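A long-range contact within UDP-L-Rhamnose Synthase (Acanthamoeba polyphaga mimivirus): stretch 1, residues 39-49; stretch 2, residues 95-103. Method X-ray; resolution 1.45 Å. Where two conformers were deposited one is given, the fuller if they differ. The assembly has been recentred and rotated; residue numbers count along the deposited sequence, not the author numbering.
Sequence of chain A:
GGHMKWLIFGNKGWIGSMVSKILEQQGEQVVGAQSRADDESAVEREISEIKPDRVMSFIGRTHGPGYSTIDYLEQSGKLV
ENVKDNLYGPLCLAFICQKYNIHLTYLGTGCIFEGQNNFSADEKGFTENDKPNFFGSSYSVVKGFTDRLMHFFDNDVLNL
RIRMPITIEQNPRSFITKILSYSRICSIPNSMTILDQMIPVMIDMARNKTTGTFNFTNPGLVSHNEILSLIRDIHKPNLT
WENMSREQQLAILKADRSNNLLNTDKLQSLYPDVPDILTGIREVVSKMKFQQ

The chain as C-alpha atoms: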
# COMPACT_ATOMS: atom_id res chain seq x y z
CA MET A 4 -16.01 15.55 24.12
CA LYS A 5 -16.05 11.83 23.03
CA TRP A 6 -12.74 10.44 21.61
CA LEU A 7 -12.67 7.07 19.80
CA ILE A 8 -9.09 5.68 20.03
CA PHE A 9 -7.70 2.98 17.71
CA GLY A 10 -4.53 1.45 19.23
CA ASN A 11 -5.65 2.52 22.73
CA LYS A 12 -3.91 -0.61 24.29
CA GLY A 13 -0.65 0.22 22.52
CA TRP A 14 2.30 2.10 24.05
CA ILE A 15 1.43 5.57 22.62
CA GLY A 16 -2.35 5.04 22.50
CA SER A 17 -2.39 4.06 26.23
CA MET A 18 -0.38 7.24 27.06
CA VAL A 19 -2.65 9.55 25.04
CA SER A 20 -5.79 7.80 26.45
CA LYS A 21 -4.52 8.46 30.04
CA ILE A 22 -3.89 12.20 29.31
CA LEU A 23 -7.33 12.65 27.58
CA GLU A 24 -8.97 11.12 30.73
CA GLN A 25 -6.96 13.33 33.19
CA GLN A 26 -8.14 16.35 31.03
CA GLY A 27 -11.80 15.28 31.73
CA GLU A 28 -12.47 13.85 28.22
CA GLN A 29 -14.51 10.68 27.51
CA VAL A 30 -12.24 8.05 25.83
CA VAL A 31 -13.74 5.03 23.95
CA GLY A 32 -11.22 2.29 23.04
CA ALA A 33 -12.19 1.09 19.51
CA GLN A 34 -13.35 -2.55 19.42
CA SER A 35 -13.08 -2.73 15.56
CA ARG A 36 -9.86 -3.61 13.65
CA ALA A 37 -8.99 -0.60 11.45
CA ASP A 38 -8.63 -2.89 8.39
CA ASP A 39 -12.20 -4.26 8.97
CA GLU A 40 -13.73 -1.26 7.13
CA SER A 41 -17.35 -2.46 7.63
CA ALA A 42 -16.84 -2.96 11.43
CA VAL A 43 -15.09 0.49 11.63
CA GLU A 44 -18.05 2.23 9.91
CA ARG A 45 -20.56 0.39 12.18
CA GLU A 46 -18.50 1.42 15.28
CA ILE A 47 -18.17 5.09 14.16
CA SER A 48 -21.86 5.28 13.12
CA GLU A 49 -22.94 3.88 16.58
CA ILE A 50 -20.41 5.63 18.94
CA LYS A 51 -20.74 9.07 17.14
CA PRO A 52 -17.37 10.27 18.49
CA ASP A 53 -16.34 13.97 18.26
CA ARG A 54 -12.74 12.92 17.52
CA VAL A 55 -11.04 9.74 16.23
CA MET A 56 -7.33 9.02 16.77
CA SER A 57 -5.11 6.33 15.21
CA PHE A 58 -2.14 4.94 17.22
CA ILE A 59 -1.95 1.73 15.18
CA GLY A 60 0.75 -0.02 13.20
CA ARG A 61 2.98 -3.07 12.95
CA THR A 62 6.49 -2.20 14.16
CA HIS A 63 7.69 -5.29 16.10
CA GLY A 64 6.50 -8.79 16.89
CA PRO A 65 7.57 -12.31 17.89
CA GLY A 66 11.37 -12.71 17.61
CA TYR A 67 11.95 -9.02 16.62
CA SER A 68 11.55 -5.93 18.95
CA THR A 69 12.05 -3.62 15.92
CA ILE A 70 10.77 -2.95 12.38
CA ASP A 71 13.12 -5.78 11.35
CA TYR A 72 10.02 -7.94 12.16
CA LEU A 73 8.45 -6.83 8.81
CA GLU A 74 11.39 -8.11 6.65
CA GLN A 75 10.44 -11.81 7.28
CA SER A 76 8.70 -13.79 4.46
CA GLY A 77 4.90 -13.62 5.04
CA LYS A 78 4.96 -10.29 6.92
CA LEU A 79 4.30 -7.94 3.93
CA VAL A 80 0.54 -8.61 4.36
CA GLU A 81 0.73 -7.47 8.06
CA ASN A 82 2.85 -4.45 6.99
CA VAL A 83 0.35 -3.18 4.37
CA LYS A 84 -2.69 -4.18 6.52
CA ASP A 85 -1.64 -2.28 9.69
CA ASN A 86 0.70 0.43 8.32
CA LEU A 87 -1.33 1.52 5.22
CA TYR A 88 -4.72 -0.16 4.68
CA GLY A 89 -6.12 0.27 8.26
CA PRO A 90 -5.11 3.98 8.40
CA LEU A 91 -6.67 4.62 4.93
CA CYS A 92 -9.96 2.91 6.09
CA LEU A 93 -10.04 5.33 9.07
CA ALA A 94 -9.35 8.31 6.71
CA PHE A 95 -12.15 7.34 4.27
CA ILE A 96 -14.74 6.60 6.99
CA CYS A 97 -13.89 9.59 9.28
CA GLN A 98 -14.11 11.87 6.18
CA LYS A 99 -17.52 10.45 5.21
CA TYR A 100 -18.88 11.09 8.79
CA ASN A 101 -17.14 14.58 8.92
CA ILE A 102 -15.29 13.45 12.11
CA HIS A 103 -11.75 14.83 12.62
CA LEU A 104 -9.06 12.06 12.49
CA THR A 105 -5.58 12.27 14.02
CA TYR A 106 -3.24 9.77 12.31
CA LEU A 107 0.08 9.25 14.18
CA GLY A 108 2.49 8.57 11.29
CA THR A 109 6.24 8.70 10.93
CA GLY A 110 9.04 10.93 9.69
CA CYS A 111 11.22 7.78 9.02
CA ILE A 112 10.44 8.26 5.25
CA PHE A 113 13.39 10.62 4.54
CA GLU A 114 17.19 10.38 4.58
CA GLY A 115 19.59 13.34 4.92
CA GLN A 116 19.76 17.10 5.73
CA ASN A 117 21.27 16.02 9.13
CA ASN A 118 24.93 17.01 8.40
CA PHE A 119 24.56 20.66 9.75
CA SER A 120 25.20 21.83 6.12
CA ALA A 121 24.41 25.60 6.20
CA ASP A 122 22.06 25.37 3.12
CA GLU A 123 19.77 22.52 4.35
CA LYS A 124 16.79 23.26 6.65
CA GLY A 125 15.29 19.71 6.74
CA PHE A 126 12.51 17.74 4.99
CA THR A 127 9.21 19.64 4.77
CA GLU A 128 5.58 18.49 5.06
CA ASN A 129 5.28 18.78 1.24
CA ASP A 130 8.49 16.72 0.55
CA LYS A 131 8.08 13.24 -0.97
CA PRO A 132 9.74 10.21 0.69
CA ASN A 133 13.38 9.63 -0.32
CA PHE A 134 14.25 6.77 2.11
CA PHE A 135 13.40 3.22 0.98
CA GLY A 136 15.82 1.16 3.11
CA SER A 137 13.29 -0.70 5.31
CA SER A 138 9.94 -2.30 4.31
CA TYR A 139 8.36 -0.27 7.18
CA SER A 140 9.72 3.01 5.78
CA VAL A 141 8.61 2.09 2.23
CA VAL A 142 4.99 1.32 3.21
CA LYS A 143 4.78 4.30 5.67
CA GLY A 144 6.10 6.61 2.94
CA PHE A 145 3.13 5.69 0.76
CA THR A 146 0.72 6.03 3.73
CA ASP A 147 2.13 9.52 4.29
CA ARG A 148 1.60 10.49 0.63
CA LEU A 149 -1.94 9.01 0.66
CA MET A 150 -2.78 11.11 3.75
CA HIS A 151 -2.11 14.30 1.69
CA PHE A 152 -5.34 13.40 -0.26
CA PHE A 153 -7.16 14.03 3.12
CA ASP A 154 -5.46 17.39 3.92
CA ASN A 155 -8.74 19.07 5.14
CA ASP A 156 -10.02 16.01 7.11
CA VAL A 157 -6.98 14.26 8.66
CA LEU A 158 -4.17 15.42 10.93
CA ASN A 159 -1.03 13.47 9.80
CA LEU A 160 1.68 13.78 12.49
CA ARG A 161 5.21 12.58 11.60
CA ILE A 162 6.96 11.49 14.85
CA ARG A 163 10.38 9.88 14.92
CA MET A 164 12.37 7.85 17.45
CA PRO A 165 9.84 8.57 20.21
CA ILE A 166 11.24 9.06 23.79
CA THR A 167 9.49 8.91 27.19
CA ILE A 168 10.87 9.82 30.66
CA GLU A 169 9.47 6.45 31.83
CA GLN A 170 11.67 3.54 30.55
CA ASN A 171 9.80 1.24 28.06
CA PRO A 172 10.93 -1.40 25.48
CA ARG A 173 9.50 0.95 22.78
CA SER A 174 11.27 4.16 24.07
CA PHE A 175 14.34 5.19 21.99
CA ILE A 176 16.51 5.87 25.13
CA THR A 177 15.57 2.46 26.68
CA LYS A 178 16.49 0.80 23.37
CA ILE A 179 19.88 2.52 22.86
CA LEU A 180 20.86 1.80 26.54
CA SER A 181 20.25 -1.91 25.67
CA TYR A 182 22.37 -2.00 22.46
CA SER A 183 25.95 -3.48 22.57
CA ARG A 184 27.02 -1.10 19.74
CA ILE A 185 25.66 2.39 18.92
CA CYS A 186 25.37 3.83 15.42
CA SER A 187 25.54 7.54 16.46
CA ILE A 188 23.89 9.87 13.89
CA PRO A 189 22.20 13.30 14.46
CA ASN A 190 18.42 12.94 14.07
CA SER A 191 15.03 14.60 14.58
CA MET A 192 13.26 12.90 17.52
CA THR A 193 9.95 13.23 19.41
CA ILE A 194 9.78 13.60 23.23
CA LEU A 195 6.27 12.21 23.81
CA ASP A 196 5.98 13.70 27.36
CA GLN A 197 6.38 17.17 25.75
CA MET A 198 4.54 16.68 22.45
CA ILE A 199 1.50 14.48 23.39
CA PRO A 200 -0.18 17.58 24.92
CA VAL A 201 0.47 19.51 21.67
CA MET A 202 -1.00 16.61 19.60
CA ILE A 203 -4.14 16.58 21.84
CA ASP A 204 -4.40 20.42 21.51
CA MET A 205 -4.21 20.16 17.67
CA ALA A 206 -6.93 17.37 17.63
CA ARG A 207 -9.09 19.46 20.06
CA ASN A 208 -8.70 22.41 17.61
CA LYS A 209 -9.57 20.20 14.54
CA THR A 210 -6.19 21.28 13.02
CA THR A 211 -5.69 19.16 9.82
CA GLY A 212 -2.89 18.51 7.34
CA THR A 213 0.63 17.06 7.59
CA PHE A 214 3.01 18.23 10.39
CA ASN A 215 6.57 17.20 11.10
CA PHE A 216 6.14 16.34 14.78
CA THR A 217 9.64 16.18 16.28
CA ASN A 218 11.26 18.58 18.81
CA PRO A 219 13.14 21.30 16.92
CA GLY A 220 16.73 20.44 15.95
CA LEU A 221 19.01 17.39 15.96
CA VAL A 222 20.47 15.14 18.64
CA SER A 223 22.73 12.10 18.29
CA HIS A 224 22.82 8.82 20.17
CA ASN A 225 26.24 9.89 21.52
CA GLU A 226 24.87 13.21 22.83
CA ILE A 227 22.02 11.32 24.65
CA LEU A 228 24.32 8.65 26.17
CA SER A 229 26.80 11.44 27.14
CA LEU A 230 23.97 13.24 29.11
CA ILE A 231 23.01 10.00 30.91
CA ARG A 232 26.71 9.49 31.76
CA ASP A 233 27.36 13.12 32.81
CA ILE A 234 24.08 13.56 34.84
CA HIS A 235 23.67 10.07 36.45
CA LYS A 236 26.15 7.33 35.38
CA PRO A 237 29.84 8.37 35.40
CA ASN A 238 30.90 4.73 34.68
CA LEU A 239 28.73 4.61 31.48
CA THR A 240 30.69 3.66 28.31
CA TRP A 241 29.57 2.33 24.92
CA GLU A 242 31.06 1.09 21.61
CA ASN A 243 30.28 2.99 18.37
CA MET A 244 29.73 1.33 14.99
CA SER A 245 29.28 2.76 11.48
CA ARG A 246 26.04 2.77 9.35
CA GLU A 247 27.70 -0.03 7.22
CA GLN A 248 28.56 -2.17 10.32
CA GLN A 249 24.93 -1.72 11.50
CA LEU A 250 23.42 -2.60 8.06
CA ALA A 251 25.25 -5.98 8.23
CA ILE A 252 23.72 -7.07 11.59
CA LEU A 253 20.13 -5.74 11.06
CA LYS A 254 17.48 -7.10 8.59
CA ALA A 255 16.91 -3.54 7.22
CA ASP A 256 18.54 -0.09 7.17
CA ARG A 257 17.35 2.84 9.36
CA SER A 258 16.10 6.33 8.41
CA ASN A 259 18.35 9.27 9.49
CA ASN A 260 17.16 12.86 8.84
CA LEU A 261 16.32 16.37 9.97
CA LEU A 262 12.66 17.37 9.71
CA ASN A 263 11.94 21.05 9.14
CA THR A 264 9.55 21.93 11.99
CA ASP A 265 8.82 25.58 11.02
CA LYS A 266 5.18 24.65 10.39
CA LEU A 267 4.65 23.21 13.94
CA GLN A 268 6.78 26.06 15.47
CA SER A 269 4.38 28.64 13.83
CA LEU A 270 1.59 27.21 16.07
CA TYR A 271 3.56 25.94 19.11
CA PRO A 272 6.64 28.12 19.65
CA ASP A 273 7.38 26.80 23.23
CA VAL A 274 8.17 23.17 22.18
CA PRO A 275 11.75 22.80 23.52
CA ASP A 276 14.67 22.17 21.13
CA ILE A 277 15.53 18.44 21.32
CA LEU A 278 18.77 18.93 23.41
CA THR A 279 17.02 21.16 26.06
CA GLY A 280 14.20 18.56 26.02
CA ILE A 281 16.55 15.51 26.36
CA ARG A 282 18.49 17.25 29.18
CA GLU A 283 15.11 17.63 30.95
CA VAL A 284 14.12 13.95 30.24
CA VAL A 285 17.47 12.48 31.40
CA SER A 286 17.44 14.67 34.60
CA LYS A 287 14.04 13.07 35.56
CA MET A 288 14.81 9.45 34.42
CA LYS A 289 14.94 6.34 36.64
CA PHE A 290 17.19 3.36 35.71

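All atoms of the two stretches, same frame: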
# COMPACT_ATOMS: atom_id res chain seq x y z
N ASP A 39 -10.86 -3.65 9.12
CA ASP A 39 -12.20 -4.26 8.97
C ASP A 39 -13.14 -3.09 8.66
O ASP A 39 -13.81 -2.63 9.56
CB ASP A 39 -12.54 -5.11 10.20
CG ASP A 39 -13.90 -5.81 10.10
OD1 ASP A 39 -14.61 -5.51 9.12
OD2 ASP A 39 -14.22 -6.60 11.03
N GLU A 40 -13.08 -2.56 7.45
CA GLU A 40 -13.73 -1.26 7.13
C GLU A 40 -15.21 -1.31 7.51
O GLU A 40 -15.74 -0.33 7.98
CB GLU A 40 -13.51 -0.83 5.68
CG GLU A 40 -14.11 -1.72 4.61
CD GLU A 40 -13.50 -3.11 4.62
OE1 GLU A 40 -12.25 -3.25 4.58
OE2 GLU A 40 -14.30 -4.06 4.75
N SER A 41 -15.90 -2.42 7.30
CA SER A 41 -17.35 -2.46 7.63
C SER A 41 -17.56 -2.38 9.15
O SER A 41 -18.51 -1.68 9.57
CB SER A 41 -18.04 -3.64 6.96
OG SER A 41 -17.39 -4.86 7.29
N ALA A 42 -16.74 -3.05 9.95
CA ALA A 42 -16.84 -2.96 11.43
C ALA A 42 -16.50 -1.53 11.90
O ALA A 42 -17.16 -1.00 12.83
CB ALA A 42 -15.97 -3.98 12.09
N VAL A 43 -15.50 -0.90 11.27
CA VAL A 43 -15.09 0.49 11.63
C VAL A 43 -16.30 1.42 11.40
O VAL A 43 -16.62 2.25 12.30
CB VAL A 43 -13.90 0.95 10.77
CG1 VAL A 43 -13.69 2.44 10.92
CG2 VAL A 43 -12.66 0.14 11.11
N GLU A 44 -16.95 1.30 10.24
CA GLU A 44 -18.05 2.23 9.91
C GLU A 44 -19.22 1.96 10.87
O GLU A 44 -19.82 2.93 11.32
CB GLU A 44 -18.50 2.10 8.47
CG GLU A 44 -19.68 3.02 8.18
CD GLU A 44 -19.91 3.32 6.73
OE1 GLU A 44 -19.23 2.71 5.88
OE2 GLU A 44 -20.77 4.17 6.46
N ARG A 45 -19.49 0.70 11.20
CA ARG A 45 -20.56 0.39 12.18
C ARG A 45 -20.19 1.03 13.52
O ARG A 45 -21.08 1.64 14.16
CB ARG A 45 -20.78 -1.12 12.31
CG ARG A 45 -21.53 -1.76 11.15
CD ARG A 45 -21.92 -3.21 11.49
NE ARG A 45 -20.80 -4.12 11.70
CZ ARG A 45 -20.11 -4.74 10.73
NH1 ARG A 45 -20.41 -4.54 9.46
NH2 ARG A 45 -19.11 -5.55 11.03
N GLU A 46 -18.93 0.92 13.95
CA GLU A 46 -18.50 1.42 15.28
C GLU A 46 -18.62 2.95 15.30
O GLU A 46 -19.14 3.50 16.30
CB GLU A 46 -17.09 0.98 15.66
CG GLU A 46 -16.70 1.40 17.06
CD GLU A 46 -15.52 0.63 17.62
OE1 GLU A 46 -14.60 0.35 16.84
OE2 GLU A 46 -15.51 0.30 18.81
N ILE A 47 -18.15 3.61 14.26
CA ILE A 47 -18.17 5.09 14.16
C ILE A 47 -19.61 5.59 14.09
O ILE A 47 -19.94 6.57 14.77
CB ILE A 47 -17.31 5.56 12.99
CG1 ILE A 47 -15.85 5.43 13.42
CG2 ILE A 47 -17.65 6.96 12.56
CD1 ILE A 47 -14.83 5.78 12.37
N SER A 48 -20.45 4.90 13.32
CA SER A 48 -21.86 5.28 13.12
C SER A 48 -22.61 5.17 14.45
O SER A 48 -23.49 6.02 14.68
CB SER A 48 -22.48 4.45 12.03
OG SER A 48 -23.82 4.88 11.83
N GLU A 49 -22.27 4.18 15.29
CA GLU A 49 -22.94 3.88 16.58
C GLU A 49 -22.37 4.77 17.71
O GLU A 49 -23.17 5.36 18.47
CB GLU A 49 -22.79 2.41 16.98
CG GLU A 49 -22.81 2.19 18.48
CD GLU A 49 -23.20 0.83 19.03
OE1 GLU A 49 -24.41 0.52 19.06
OE2 GLU A 49 -22.29 0.11 19.51
N PHE A 95 -10.97 7.31 5.16
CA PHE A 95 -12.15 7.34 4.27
C PHE A 95 -13.40 7.47 5.13
O PHE A 95 -14.31 8.24 4.78
CB PHE A 95 -12.29 6.08 3.43
CG PHE A 95 -11.43 6.09 2.19
CD1 PHE A 95 -11.66 6.98 1.18
CD2 PHE A 95 -10.39 5.20 2.04
CE1 PHE A 95 -10.86 7.04 0.06
CE2 PHE A 95 -9.61 5.22 0.90
CZ PHE A 95 -9.82 6.15 -0.08
N ILE A 96 -13.49 6.68 6.18
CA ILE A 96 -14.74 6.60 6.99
C ILE A 96 -14.87 7.84 7.86
O ILE A 96 -15.98 8.44 7.92
CB ILE A 96 -14.79 5.29 7.79
CG1 ILE A 96 -14.88 4.06 6.86
CG2 ILE A 96 -15.95 5.32 8.76
CD1 ILE A 96 -14.60 2.77 7.60
N CYS A 97 -13.79 8.32 8.50
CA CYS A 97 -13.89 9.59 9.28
C CYS A 97 -14.32 10.73 8.37
O CYS A 97 -15.20 11.50 8.80
CB CYS A 97 -12.61 9.88 10.04
SG CYS A 97 -12.40 8.71 11.37
N GLN A 98 -13.78 10.81 7.15
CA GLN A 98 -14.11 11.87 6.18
C GLN A 98 -15.60 11.80 5.86
O GLN A 98 -16.28 12.86 5.86
CB GLN A 98 -13.27 11.71 4.93
CG GLN A 98 -13.57 12.78 3.90
CD GLN A 98 -12.74 12.59 2.66
OE1 GLN A 98 -12.86 11.59 1.93
NE2 GLN A 98 -11.97 13.61 2.36
N LYS A 99 -16.10 10.60 5.59
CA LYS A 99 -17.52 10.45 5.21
C LYS A 99 -18.40 11.00 6.33
O LYS A 99 -19.39 11.70 5.98
CB LYS A 99 -17.85 8.99 4.93
CG LYS A 99 -19.34 8.66 4.85
CD LYS A 99 -19.58 7.20 4.43
CE LYS A 99 -21.04 6.82 4.37
NZ LYS A 99 -21.21 5.40 3.96
N TYR A 100 -18.10 10.67 7.59
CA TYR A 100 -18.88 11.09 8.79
C TYR A 100 -18.50 12.52 9.24
O TYR A 100 -19.06 12.99 10.25
CB TYR A 100 -18.79 10.01 9.88
CG TYR A 100 -19.62 8.80 9.55
CD1 TYR A 100 -20.94 8.71 9.96
CD2 TYR A 100 -19.12 7.78 8.76
CE1 TYR A 100 -21.74 7.63 9.62
CE2 TYR A 100 -19.91 6.70 8.39
CZ TYR A 100 -21.22 6.62 8.83
OH TYR A 100 -21.99 5.56 8.46
N ASN A 101 -17.57 13.19 8.55
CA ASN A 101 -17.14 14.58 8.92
C ASN A 101 -16.63 14.58 10.36
O ASN A 101 -16.94 15.52 11.12
CB ASN A 101 -18.29 15.59 8.78
CG ASN A 101 -18.70 15.83 7.34
OD1 ASN A 101 -19.85 15.58 6.97
ND2 ASN A 101 -17.78 16.33 6.53
N ILE A 102 -15.87 13.54 10.75
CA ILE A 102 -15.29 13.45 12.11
C ILE A 102 -13.77 13.60 11.98
O ILE A 102 -13.16 12.90 11.17
CB ILE A 102 -15.64 12.16 12.87
CG1 ILE A 102 -17.16 11.95 13.00
CG2 ILE A 102 -14.98 12.21 14.22
CD1 ILE A 102 -17.52 10.59 13.48
N HIS A 103 -13.21 14.56 12.69
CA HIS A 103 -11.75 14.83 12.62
C HIS A 103 -10.98 13.56 13.02
O HIS A 103 -11.29 12.96 14.05
CB HIS A 103 -11.41 16.01 13.53
CG HIS A 103 -9.96 16.33 13.55
ND1 HIS A 103 -9.07 15.63 14.32
CD2 HIS A 103 -9.27 17.26 12.87
CE1 HIS A 103 -7.85 16.10 14.08
NE2 HIS A 103 -7.95 17.12 13.21

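Two helical segments of one chain, 40-49 and 95-99, lie side by side with their N-to-C directions 32° apart and their axes 10.2 Å apart at closest approach. The backbones come nearest at E44 and I96, whose CA atoms are 6.2 Å apart; I47 CA to C97 CA is 7.9 Å and S48 CA to Y100 CA 7.8 Å. No backbone hydrogen bond crosses between the stretches; the main-chain bonds described here run within each one. In the first, the i to i+4 ladder runs from V43 N to D39 O (3.0 Å) through E49 N to R45 O (3.0 Å). D39, at the N-cap, turns its carboxylate back to the first turn, where A42 N donates a weak capping bond to D39 OD1 (3.4 Å). S41 N makes a weak bond to E40 OE2 (3.4 Å), and both carboxylate oxygens of E40 are also bonded elsewhere in the structure.

In the second stretch, K99 N and Y100 N donate to F95 O and I96 O, both at 3.1 Å. N101 is the first residue to leave helical phi/psi; its phi is positive, and the turn is a Schellman motif: N101 N bonds Q98 O (3.0 Å) and I102 N reaches back to C97 O (2.9 Å). This turn brings I102 round to the contact.

The polar link between the stretches centres on one oxygen. E44 has a CA-to-CB bond that points sideways, but its extended side chain (chi1 and chi2 both t) carries the carboxylate to the second stretch. There E44 OE2 accepts from K99 NZ (2.8 Å), a hydrogen bond within a salt bridge, and from the hydroxyl Y100 OH (2.7 Å). K99 reaches it with all four chi angles t. The tyrosine is thus the donor, and the charge on E44 is met by an ammonium and a phenol together.

Beside this link the packing is apolar. I96 points toward the first helix and sets its CD1 3.5 Å from V43 CG1 and 3.3 Å from E40 O; E40 O accepts from E44 N (3.0 Å), and since a methyl is no conventional donor, its contact with I96 CD1 is van der Waals packing. I47, buried and pointing toward the second stretch, places CD1 3.8 Å from I96 CG2 and 3.9 Å from C97 SG. Its CG2 lies over one face of the Y100 ring, 4.0 Å from Y100 CG, and 3.7 Å from I102 CD1. The same ring therefore offers a face to I47 while E44 OE2 sits at its edge, joining the apolar and polar parts of a contact that buries 436 Å² in all.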